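Local coordinates for protein UDP-N-acetylglucosamine 4,6-dehydratase (Vibrio fischeri, PDB 3PVZ) that binds NAD in a Rossmann-type domain and probably acts as a lyase, removing water from UDP-N-acetylglucosamine, at residues E296-L301 / K306-F311; M182-M187 / F380-D385; H64-S69 / I101-F106. One frame throughout, in Å; residues are numbered along the deposited sequence.

In the fold
Following the chain from its N terminus, contact 3 (64-69 with 101-106) closes first, packing helix 101-109 antiparallel over strand 62-66 of the large sheet, beside the bound NAD. Contact 2 then opens on helix 174-189 and closes only at 380-385, near the end of the model, so that the C-terminal helix 372-382 is brought back to the nucleotide-binding domain. Within this long loop lies contact 1 (296-301 with 306-311), a local closure between a helix and the next strand in the small three-stranded parallel sheet. The three sites do not touch: contacts 2 and 3 are about 27 Å apart between centres, while the centres of contacts 1 and 2 are about 46 Å apart.

Contact 1 (E296-L301 / K306-F311); sequences ELAKTL and KWPCLF
The side chains of Leu-301 and Lys-306 run at an angle to one another, with a methyl group of the leucine laid on the aliphatic part of the lysine. Leu-301 CD2 is 3.9 Å from Lys-306 CB and equally close to CD of the same chain. Lys-306 places its CG beside the backbone N (chi1 -83°), which brings CB and CD against the leucine methyl; bends at chi3 and chi4 then carry the ammonium away. Lysine suits this partly exposed place: its stem serves as an apolar surface and its charge leaves the interface.

Further along the strand, Pro-308 turns its ring toward the helix. Its CG reaches to 3.8 Å from Ala-298 CA, and Ala-298 CB also meets that carbon. An alanine, whose side chain stops at CB, lets the proline ring come this near to the helix backbone. Leu-297 CB lies 4.4 Å from Pro-308 CB, a looser apolar neighbour, and Cys-288 touches both residues.

One backbone bond ties the two elements where the chain turns: Lys-306 N donates to Leu-301 O (3.1 Å, 163° at the hydrogen). On the other side of the strand, Trp-307 points away and packs on helix 270-280. The helix thus covers one side of its following strand, as expected of the beta-alpha-beta unit formed by strand 284-287, helix 291-300 and strand 306-312.

Contact 2 (M182-M187 / F380-D385); sequences MEMFLM and FIMIPD
Met-184 sets its CG beside the backbone N (chi1 -64°) and then runs straight, chi2 and chi3 both being near 180°, so that this selenomethionine reaches far out from helix 174-189 to touch Met-382 and Ile-383. Met-382, also a selenomethionine, does the reverse: it bends at chi2 (-56°) and again at chi3, folding its terminal methyl back to meet the shaft of its partner. The two chains pass at an angle, with Met-184 SE 4.1 Å from Met-382 CE.

Beyond the selenium, the end of Met-184 fits against the place where helix 372-382 stops. Its CE comes to 3.3 Å from Met-382 O, a methyl set close to the last helical carbonyl. It also lies 4.0 Å from Ile-383 CG1, on the first residue to depart from helical backbone angles. No hydrogen bond crosses the contact. A long, unbranched and flexible side chain suits this place, because the two backbones stay apart: the nearest CA atoms, of Met-184 and Met-382, are 9.5 Å from each other.

Helix 351-367 helps to fill the interval, with Leu-354 on Met-184 and Phe-357 on Met-382, while Ile-383 rests also on Ala-177 and Ile-181. The helix that Met-184 shares with the NAD-binding Lys-179 follows strand 159-163 of the Rossmann-type domain, and the end of the C-terminal helix 372-382 packs on this helix mainly through apolar side chains, an addition to that domain.

Contact 3 (H64-S69 / I101-F106); sequences HVVDIS and IEYDAF. With NAD (nicotinamide-adenine-dinucleotide), chain E.
Val-66 touches both aromatic rings of the helix, one with each methyl, and makes the tight part of this contact. Its CG1 meets the edge of the Tyr-103 ring, close to the ring plane, 4.0 Å from CD1. Its CG2 lies 4.0 Å from Phe-106 CE2, the valine and phenylalanine side chains sliding past each other in opposite directions. Both rings reach the strand because each CG is anti to the backbone N (chi1 177° in Tyr-103 and 159° in Phe-106). A beta-branched valine fits well here, offering two methyls from a short stem, and helix 101-106 runs nearly antiparallel to strand 64-66. Two residues earlier on the strand, His-64 ND1 sits 4.1 Å from Phe-106 CZ, at a slant; that nitrogen is hydrogen-bonded to Tyr-113 OH, so a polar group is accommodated among aromatic neighbours.

Past Val-66 the packing between the segments gives out. Residues 67-69 leave the strand without touching helix 101-106 and turn to the cofactor and the second subunit: Ile-68 packs on Ile-68 of the second subunit, and Arg-136 of that subunit is hydrogen-bonded to Ile-68 O. Ser-69, at the N-cap of the next helix, is partly exposed. Ile-68 holds CG2 3.6 Å from N1A of the NAD adenine.

Asp-67 takes both hydroxyls of the adenosine ribose: O2B of NAD donates to OD1 (2.7 Å) and O3B donates to OD2 (2.6 Å). In an Asx turn, Ser-69 N donates to the anti lone pair of Asp-67 OD1, almost straight at 173°, and Ala-44 N is bonded to OD2. Each carboxylate oxygen therefore has a protein amide as well as a hydroxyl of that ribose, which fixes its orientation. An acidic residue just after the second strand of a Rossmann fold, bonded to the 2'-hydroxyl, is consistent with a preference for NAD over NADP, whose 2'-phosphate it would probably repel.

Contact 1 (E296-L301 / K306-F311)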
loop_
_atom_site.group_PDB
_atom_site.type_symbol
_atom_site.label_atom_id
_atom_site.label_comp_id
_atom_site.label_asym_id
_atom_site.label_seq_id
_atom_site.Cartn_x
_atom_site.Cartn_y
_atom_site.Cartn_z
ATOM N N GLU A 296 -13.619 23.828 13.431
ATOM C CA GLU A 296 -13.355 24.748 14.533
ATOM C C GLU A 296 -13.581 24.099 15.899
ATOM O O GLU A 296 -12.804 24.303 16.824
ATOM C CB GLU A 296 -14.218 26.012 14.401
ATOM C CG GLU A 296 -13.781 26.945 13.265
ATOM C CD GLU A 296 -12.651 27.898 13.671
ATOM O OE1 GLU A 296 -11.468 27.588 13.374
ATOM O OE2 GLU A 296 -12.948 28.952 14.290
ATOM N N LEU A 297 -14.642 23.313 16.029
ATOM C CA LEU A 297 -14.941 22.694 17.315
ATOM C C LEU A 297 -13.908 21.630 17.715
ATOM O O LEU A 297 -13.689 21.402 18.902
ATOM C CB LEU A 297 -16.358 22.128 17.320
ATOM C CG LEU A 297 -17.482 23.162 17.158
ATOM C CD1 LEU A 297 -18.833 22.474 17.145
ATOM C CD2 LEU A 297 -17.434 24.215 18.257
ATOM N N ALA A 298 -13.256 21.018 16.726
ATOM C CA ALA A 298 -12.237 19.996 16.971
ATOM C C ALA A 298 -10.992 20.501 17.728
ATOM O O ALA A 298 -10.286 19.716 18.370
ATOM C CB ALA A 298 -11.816 19.368 15.650
ATOM N N LYS A 299 -10.726 21.803 17.657
ATOM C CA LYS A 299 -9.538 22.389 18.317
ATOM C C LYS A 299 -9.672 22.390 19.841
ATOM O O LYS A 299 -8.695 22.122 20.548
ATOM C CB LYS A 299 -9.285 23.839 17.862
ATOM C CG LYS A 299 -9.505 24.122 16.377
ATOM C CD LYS A 299 -8.808 25.406 15.934
ATOM C CE LYS A 299 -9.159 25.747 14.488
ATOM N NZ LYS A 299 -8.851 27.168 14.155
ATOM N N THR A 300 -10.887 22.665 20.320
ATOM C CA THR A 300 -11.114 22.893 21.751
ATOM C C THR A 300 -11.938 21.819 22.473
ATOM O O THR A 300 -11.782 21.655 23.690
ATOM C CB THR A 300 -11.778 24.265 21.996
ATOM O OG1 THR A 300 -11.756 24.563 23.399
ATOM C CG2 THR A 300 -13.212 24.282 21.479
ATOM N N LEU A 301 -12.791 21.078 21.743
ATOM C CA LEU A 301 -13.750 20.144 22.382
ATOM C C LEU A 301 -13.145 18.887 23.027
ATOM O O LEU A 301 -13.594 18.485 24.099
ATOM C CB LEU A 301 -14.891 19.753 21.423
ATOM C CG LEU A 301 -16.133 20.664 21.349
ATOM C CD1 LEU A 301 -17.157 20.151 20.342
ATOM C CD2 LEU A 301 -16.815 20.823 22.711
ATOM N N LYS A 306 -15.342 15.997 24.830
ATOM C CA LYS A 306 -16.350 15.849 23.770
ATOM C C LYS A 306 -15.599 15.695 22.423
ATOM O O LYS A 306 -14.461 16.189 22.286
ATOM C CB LYS A 306 -17.270 17.071 23.717
ATOM C CG LYS A 306 -18.446 17.092 24.722
ATOM C CD LYS A 306 -19.302 18.375 24.550
ATOM C CE LYS A 306 -20.817 18.169 24.821
ATOM N NZ LYS A 306 -21.537 17.298 23.801
ATOM N N TRP A 307 -16.203 14.989 21.454
ATOM C CA TRP A 307 -15.626 14.869 20.096
ATOM C C TRP A 307 -16.634 15.313 19.036
ATOM O O TRP A 307 -17.764 14.858 19.042
ATOM C CB TRP A 307 -15.138 13.440 19.783
ATOM C CG TRP A 307 -13.997 13.486 18.784
ATOM C CD1 TRP A 307 -14.104 13.570 17.427
ATOM C CD2 TRP A 307 -12.600 13.561 19.078
ATOM N NE1 TRP A 307 -12.868 13.678 16.857
ATOM C CE2 TRP A 307 -11.919 13.670 17.847
ATOM C CE3 TRP A 307 -11.854 13.529 20.259
ATOM C CZ2 TRP A 307 -10.518 13.737 17.759
ATOM C CZ3 TRP A 307 -10.447 13.595 20.172
ATOM C CH2 TRP A 307 -9.800 13.691 18.923
ATOM N N PRO A 308 -16.242 16.213 18.129
ATOM C CA PRO A 308 -17.208 16.648 17.134
ATOM C C PRO A 308 -17.496 15.558 16.126
ATOM O O PRO A 308 -16.573 14.946 15.605
ATOM C CB PRO A 308 -16.505 17.805 16.444
ATOM C CG PRO A 308 -15.084 17.533 16.629
ATOM C CD PRO A 308 -14.966 16.919 17.983
ATOM N N CYS A 309 -18.767 15.342 15.855
ATOM C CA CYS A 309 -19.194 14.333 14.934
ATOM C C CYS A 309 -20.106 14.915 13.887
ATOM O O CYS A 309 -20.919 15.809 14.140
ATOM C CB CYS A 309 -19.928 13.213 15.656
ATOM S SG CYS A 309 -18.907 12.283 16.786
ATOM N N LEU A 310 -19.972 14.360 12.696
ATOM C CA LEU A 310 -20.757 14.767 11.571
ATOM C C LEU A 310 -21.357 13.536 10.957
ATOM O O LEU A 310 -20.722 12.819 10.183
ATOM C CB LEU A 310 -19.877 15.509 10.590
ATOM C CG LEU A 310 -20.679 16.320 9.584
ATOM C CD1 LEU A 310 -20.115 17.761 9.429
ATOM C CD2 LEU A 310 -20.716 15.555 8.261
ATOM N N PHE A 311 -22.589 13.272 11.339
ATOM C CA PHE A 311 -23.260 12.075 10.895
ATOM C C PHE A 311 -24.140 12.397 9.706
ATOM O O PHE A 311 -25.103 13.114 9.805
ATOM C CB PHE A 311 -23.993 11.445 12.054
ATOM C CG PHE A 311 -23.080 11.005 13.183
ATOM C CD1 PHE A 311 -21.825 10.458 12.923
ATOM C CD2 PHE A 311 -23.477 11.113 14.501
ATOM C CE1 PHE A 311 -20.996 10.028 13.963
ATOM C CE2 PHE A 311 -22.655 10.691 15.535
ATOM C CZ PHE A 311 -21.422 10.143 15.265
#

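Contact 2 (M182-M187 / F380-D385)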
loop_
_atom_site.group_PDB
_atom_site.type_symbol
_atom_site.label_atom_id
_atom_site.label_comp_id
_atom_site.label_asym_id
_atom_site.label_seq_id
_atom_site.Cartn_x
_atom_site.Cartn_y
_atom_site.Cartn_z
HETATM N N MSE A 182 -12.489 -11.792 -12.592
HETATM C CA MSE A 182 -11.506 -12.674 -11.964
HETATM C C MSE A 182 -12.026 -14.098 -11.740
HETATM O O MSE A 182 -11.321 -15.065 -12.003
HETATM C CB MSE A 182 -11.086 -12.125 -10.614
HETATM C CG MSE A 182 -10.014 -12.986 -9.929
HETATM SE SE MSE A 182 -10.322 -13.015 -8.021
HETATM C CE MSE A 182 -9.693 -11.342 -7.684
ATOM N N GLU A 183 -13.242 -14.188 -11.204
ATOM C CA GLU A 183 -13.946 -15.461 -10.950
ATOM C C GLU A 183 -14.054 -16.323 -12.225
ATOM O O GLU A 183 -13.937 -17.550 -12.173
ATOM C CB GLU A 183 -15.353 -15.175 -10.411
ATOM C CG GLU A 183 -16.182 -16.411 -10.060
ATOM C CD GLU A 183 -17.601 -16.097 -9.548
ATOM O OE1 GLU A 183 -18.219 -15.098 -9.988
ATOM O OE2 GLU A 183 -18.111 -16.892 -8.722
HETATM N N MSE A 184 -14.245 -15.696 -13.359
HETATM C CA MSE A 184 -14.257 -16.434 -14.644
HETATM C C MSE A 184 -12.885 -17.096 -14.880
HETATM O O MSE A 184 -12.793 -18.289 -15.208
HETATM C CB MSE A 184 -14.555 -15.492 -15.798
HETATM C CG MSE A 184 -15.915 -14.857 -15.749
HETATM SE SE MSE A 184 -16.151 -13.558 -17.190
HETATM C CE MSE A 184 -17.907 -12.883 -16.736
ATOM N N PHE A 185 -11.818 -16.325 -14.676
ATOM C CA PHE A 185 -10.463 -16.850 -14.825
ATOM C C PHE A 185 -10.204 -17.944 -13.821
ATOM O O PHE A 185 -9.516 -18.906 -14.133
ATOM C CB PHE A 185 -9.382 -15.740 -14.708
ATOM C CG PHE A 185 -9.224 -14.915 -15.956
ATOM C CD1 PHE A 185 -8.349 -15.305 -16.949
ATOM C CD2 PHE A 185 -10.024 -13.804 -16.168
ATOM C CE1 PHE A 185 -8.225 -14.569 -18.129
ATOM C CE2 PHE A 185 -9.933 -13.058 -17.329
ATOM C CZ PHE A 185 -9.016 -13.428 -18.320
ATOM N N LEU A 186 -10.700 -17.750 -12.602
ATOM C CA LEU A 186 -10.599 -18.723 -11.516
ATOM C C LEU A 186 -11.324 -20.035 -11.902
ATOM O O LEU A 186 -10.876 -21.102 -11.618
ATOM C CB LEU A 186 -11.294 -18.188 -10.280
ATOM C CG LEU A 186 -10.560 -17.678 -9.062
ATOM C CD1 LEU A 186 -9.537 -16.632 -9.422
ATOM C CD2 LEU A 186 -11.592 -17.162 -8.012
HETATM N N MSE A 187 -12.490 -19.919 -12.504
HETATM C CA MSE A 187 -13.228 -21.095 -12.884
HETATM C C MSE A 187 -12.413 -21.885 -13.896
HETATM O O MSE A 187 -12.416 -23.091 -13.821
HETATM C CB MSE A 187 -14.634 -20.766 -13.416
HETATM C CG MSE A 187 -15.675 -20.343 -12.378
HETATM SE SE MSE A 187 -15.779 -21.357 -10.671
HETATM C CE MSE A 187 -14.625 -20.199 -9.546
ATOM N N PHE A 380 -18.674 -4.510 -20.504
ATOM C CA PHE A 380 -20.052 -4.833 -20.912
ATOM C C PHE A 380 -20.110 -6.128 -21.735
ATOM O O PHE A 380 -21.058 -6.909 -21.608
ATOM C CB PHE A 380 -20.710 -3.688 -21.687
ATOM C CG PHE A 380 -21.038 -2.463 -20.849
ATOM C CD1 PHE A 380 -21.094 -2.518 -19.457
ATOM C CD2 PHE A 380 -21.313 -1.241 -21.476
ATOM C CE1 PHE A 380 -21.402 -1.372 -18.706
ATOM C CE2 PHE A 380 -21.622 -0.097 -20.724
ATOM C CZ PHE A 380 -21.674 -0.174 -19.336
ATOM N N ILE A 381 -19.097 -6.375 -22.559
ATOM C CA ILE A 381 -19.047 -7.625 -23.338
ATOM C C ILE A 381 -18.776 -8.799 -22.403
ATOM O O ILE A 381 -19.412 -9.836 -22.506
ATOM C CB ILE A 381 -18.027 -7.543 -24.504
ATOM C CG1 ILE A 381 -18.624 -6.669 -25.630
ATOM C CG2 ILE A 381 -17.681 -8.932 -24.996
ATOM C CD1 ILE A 381 -17.635 -6.208 -26.727
HETATM N N MSE A 382 -17.878 -8.605 -21.446
HETATM C CA MSE A 382 -17.568 -9.656 -20.493
HETATM C C MSE A 382 -18.781 -10.029 -19.616
HETATM O O MSE A 382 -19.009 -11.202 -19.360
HETATM C CB MSE A 382 -16.382 -9.238 -19.611
HETATM C CG MSE A 382 -15.076 -8.956 -20.362
HETATM SE SE MSE A 382 -14.518 -10.443 -21.424
HETATM C CE MSE A 382 -13.898 -11.545 -19.957
ATOM N N ILE A 383 -19.541 -9.028 -19.164
ATOM C CA ILE A 383 -20.662 -9.213 -18.237
ATOM C C ILE A 383 -21.910 -8.469 -18.754
ATOM O O ILE A 383 -22.195 -7.368 -18.301
ATOM C CB ILE A 383 -20.352 -8.630 -16.840
ATOM C CG1 ILE A 383 -18.982 -9.042 -16.334
ATOM C CG2 ILE A 383 -21.414 -9.048 -15.827
ATOM C CD1 ILE A 383 -18.606 -8.281 -15.105
ATOM N N PRO A 384 -22.664 -9.068 -19.688
ATOM C CA PRO A 384 -23.775 -8.338 -20.357
ATOM C C PRO A 384 -24.803 -7.642 -19.450
ATOM O O PRO A 384 -25.255 -6.538 -19.767
ATOM C CB PRO A 384 -24.450 -9.427 -21.194
ATOM C CG PRO A 384 -23.297 -10.387 -21.513
ATOM C CD PRO A 384 -22.472 -10.416 -20.249
ATOM N N ASP A 385 -25.151 -8.252 -18.326
ATOM C CA ASP A 385 -26.131 -7.645 -17.409
ATOM C C ASP A 385 -25.545 -6.551 -16.493
ATOM O O ASP A 385 -26.228 -6.063 -15.594
ATOM C CB ASP A 385 -26.867 -8.740 -16.603
ATOM C CG ASP A 385 -27.813 -9.581 -17.486
ATOM O OD1 ASP A 385 -28.942 -9.123 -17.802
ATOM O OD2 ASP A 385 -27.427 -10.699 -17.880
#

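Contact 3 (H64-S69 / I101-F106)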
loop_
_atom_site.group_PDB
_atom_site.type_symbol
_atom_site.label_atom_id
_atom_site.label_comp_id
_atom_site.label_asym_id
_atom_site.label_seq_id
_atom_site.Cartn_x
_atom_site.Cartn_y
_atom_site.Cartn_z
ATOM N N HIS A 64 5.739 -18.135 3.905
ATOM C CA HIS A 64 6.321 -17.016 3.193
ATOM C C HIS A 64 5.251 -15.987 2.932
ATOM O O HIS A 64 4.182 -16.327 2.449
ATOM C CB HIS A 64 6.936 -17.442 1.882
ATOM C CG HIS A 64 8.240 -18.152 2.018
ATOM N ND1 HIS A 64 9.029 -18.462 0.928
ATOM C CD2 HIS A 64 8.902 -18.609 3.109
ATOM C CE1 HIS A 64 10.133 -19.075 1.342
ATOM N NE2 HIS A 64 10.064 -19.192 2.669
ATOM N N VAL A 65 5.530 -14.730 3.349
ATOM C CA VAL A 65 4.597 -13.622 3.205
ATOM C C VAL A 65 5.111 -12.635 2.150
ATOM O O VAL A 65 6.260 -12.242 2.182
ATOM C CB VAL A 65 4.423 -12.880 4.562
ATOM C CG1 VAL A 65 3.251 -11.943 4.509
ATOM C CG2 VAL A 65 4.268 -13.918 5.718
ATOM N N VAL A 66 4.279 -12.225 1.221
ATOM C CA VAL A 66 4.669 -11.284 0.155
ATOM C C VAL A 66 3.708 -10.109 0.025
ATOM O O VAL A 66 2.519 -10.291 -0.062
ATOM C CB VAL A 66 4.697 -12.013 -1.158
ATOM C CG1 VAL A 66 5.107 -11.038 -2.365
ATOM C CG2 VAL A 66 5.693 -13.187 -1.086
ATOM N N ASP A 67 4.210 -8.875 0.007
ATOM C CA ASP A 67 3.336 -7.709 -0.074
ATOM C C ASP A 67 4.185 -6.531 -0.457
ATOM O O ASP A 67 5.364 -6.484 -0.133
ATOM C CB ASP A 67 2.695 -7.434 1.300
ATOM C CG ASP A 67 1.505 -6.534 1.218
ATOM O OD1 ASP A 67 1.659 -5.298 0.954
ATOM O OD2 ASP A 67 0.409 -7.065 1.501
ATOM N N ILE A 68 3.595 -5.571 -1.136
ATOM C CA ILE A 68 4.375 -4.439 -1.575
ATOM C C ILE A 68 4.666 -3.512 -0.434
ATOM O O ILE A 68 5.643 -2.802 -0.511
ATOM C CB ILE A 68 3.741 -3.627 -2.731
ATOM C CG1 ILE A 68 2.277 -3.338 -2.463
ATOM C CG2 ILE A 68 3.855 -4.354 -4.019
ATOM C CD1 ILE A 68 1.666 -2.426 -3.476
ATOM N N SER A 69 3.883 -3.543 0.643
ATOM C CA SER A 69 4.118 -2.621 1.744
ATOM C C SER A 69 5.215 -3.140 2.690
ATOM O O SER A 69 4.958 -4.015 3.490
ATOM C CB SER A 69 2.805 -2.348 2.522
ATOM O OG SER A 69 3.087 -1.636 3.717
ATOM N N ILE A 101 9.125 -8.748 -12.269
ATOM C CA ILE A 101 10.251 -9.655 -12.604
ATOM C C ILE A 101 10.838 -10.230 -11.309
ATOM O O ILE A 101 11.229 -11.379 -11.241
ATOM C CB ILE A 101 11.400 -8.886 -13.298
ATOM C CG1 ILE A 101 10.940 -8.148 -14.570
ATOM C CG2 ILE A 101 12.617 -9.796 -13.584
ATOM C CD1 ILE A 101 10.020 -8.921 -15.475
ATOM N N GLU A 102 10.932 -9.364 -10.275
ATOM C CA GLU A 102 11.467 -9.785 -9.016
ATOM C C GLU A 102 10.651 -10.936 -8.430
ATOM O O GLU A 102 11.207 -11.921 -7.968
ATOM C CB GLU A 102 11.468 -8.619 -8.041
ATOM C CG GLU A 102 12.483 -7.578 -8.366
ATOM C CD GLU A 102 12.030 -6.459 -9.271
ATOM O OE1 GLU A 102 11.006 -6.513 -9.914
ATOM O OE2 GLU A 102 12.742 -5.457 -9.338
ATOM N N TYR A 103 9.334 -10.787 -8.411
ATOM C CA TYR A 103 8.437 -11.795 -7.902
ATOM C C TYR A 103 8.543 -13.073 -8.774
ATOM O O TYR A 103 8.498 -14.193 -8.300
ATOM C CB TYR A 103 6.971 -11.234 -7.845
ATOM C CG TYR A 103 6.027 -12.280 -7.393
ATOM C CD1 TYR A 103 5.847 -12.506 -6.043
ATOM C CD2 TYR A 103 5.412 -13.144 -8.272
ATOM C CE1 TYR A 103 5.053 -13.498 -5.601
ATOM C CE2 TYR A 103 4.601 -14.167 -7.806
ATOM C CZ TYR A 103 4.420 -14.322 -6.475
ATOM O OH TYR A 103 3.662 -15.324 -5.884
ATOM N N ASP A 104 8.698 -12.917 -10.068
ATOM C CA ASP A 104 8.746 -14.098 -10.962
ATOM C C ASP A 104 10.066 -14.867 -10.763
ATOM O O ASP A 104 10.103 -16.110 -10.876
ATOM C CB ASP A 104 8.602 -13.654 -12.391
ATOM C CG ASP A 104 7.140 -13.292 -12.753
ATOM O OD1 ASP A 104 6.211 -13.539 -11.943
ATOM O OD2 ASP A 104 6.934 -12.812 -13.873
ATOM N N ALA A 105 11.113 -14.130 -10.438
ATOM C CA ALA A 105 12.414 -14.723 -10.163
ATOM C C ALA A 105 12.377 -15.401 -8.775
ATOM O O ALA A 105 12.985 -16.436 -8.608
ATOM C CB ALA A 105 13.557 -13.660 -10.240
ATOM N N PHE A 106 11.601 -14.851 -7.840
ATOM C CA PHE A 106 11.367 -15.478 -6.521
ATOM C C PHE A 106 10.648 -16.806 -6.699
ATOM O O PHE A 106 11.023 -17.775 -6.094
ATOM C CB PHE A 106 10.613 -14.477 -5.634
ATOM C CG PHE A 106 9.871 -15.052 -4.467
ATOM C CD1 PHE A 106 10.497 -15.265 -3.281
ATOM C CD2 PHE A 106 8.507 -15.205 -4.495
ATOM C CE1 PHE A 106 9.784 -15.711 -2.157
ATOM C CE2 PHE A 106 7.797 -15.655 -3.348
ATOM C CZ PHE A 106 8.449 -15.930 -2.223
HETATM P PA NAD E . -6.027 -4.459 2.123
HETATM O O1A NAD E . -5.945 -3.173 1.367
HETATM O O2A NAD E . -5.780 -4.218 3.581
HETATM O O5B NAD E . -4.785 -5.400 1.809
HETATM C C5B NAD E . -4.548 -5.687 0.414
HETATM C C4B NAD E . -3.057 -6.042 0.390
HETATM O O4B NAD E . -2.609 -6.395 -0.903
HETATM C C3B NAD E . -2.207 -4.819 0.862
HETATM O O3B NAD E . -1.333 -5.176 1.913
HETATM C C2B NAD E . -1.450 -4.420 -0.427
HETATM O O2B NAD E . -0.222 -3.739 -0.202
HETATM C C1B NAD E . -1.336 -5.826 -1.060
HETATM N N9A NAD E . -1.066 -5.732 -2.487
HETATM C C8A NAD E . -1.776 -5.060 -3.405
HETATM N N7A NAD E . -1.224 -5.140 -4.572
HETATM C C5A NAD E . -0.148 -5.974 -4.445
HETATM C C6A NAD E . 0.834 -6.439 -5.315
HETATM N N6A NAD E . 0.716 -6.092 -6.639
HETATM N N1A NAD E . 1.806 -7.228 -4.868
HETATM C C2A NAD E . 1.878 -7.555 -3.582
HETATM N N3A NAD E . 0.989 -7.116 -2.726
HETATM C C4A NAD E . -0.017 -6.344 -3.114
HETATM O O3 NAD E . -7.434 -5.169 1.793
HETATM P PN NAD E . -8.070 -6.211 2.872
HETATM O O1N NAD E . -9.076 -5.490 3.753
HETATM O O2N NAD E . -7.172 -7.074 3.658
HETATM O O5D NAD E . -9.062 -7.047 1.850
HETATM C C5D NAD E . -8.346 -8.029 1.117
HETATM C C4D NAD E . -9.309 -8.736 0.156
HETATM O O4D NAD E . -10.570 -9.033 0.834
HETATM C C3D NAD E . -9.677 -7.791 -1.010
HETATM O O3D NAD E . -10.012 -8.499 -2.224
HETATM C C2D NAD E . -10.993 -7.145 -0.522
HETATM O O2D NAD E . -11.806 -6.666 -1.604
HETATM C C1D NAD E . -11.660 -8.328 0.178
HETATM N N1N NAD E . -12.700 -7.905 1.128
HETATM C C2N NAD E . -12.344 -7.130 2.160
HETATM C C3N NAD E . -13.275 -6.717 3.091
HETATM C C7N NAD E . -12.907 -5.841 4.216
HETATM O O7N NAD E . -13.827 -5.467 4.941
HETATM N N7N NAD E . -11.651 -5.429 4.441
HETATM C C4N NAD E . -14.625 -7.124 2.947
HETATM C C5N NAD E . -14.950 -7.938 1.875
HETATM C C6N NAD E . -13.962 -8.312 0.963
#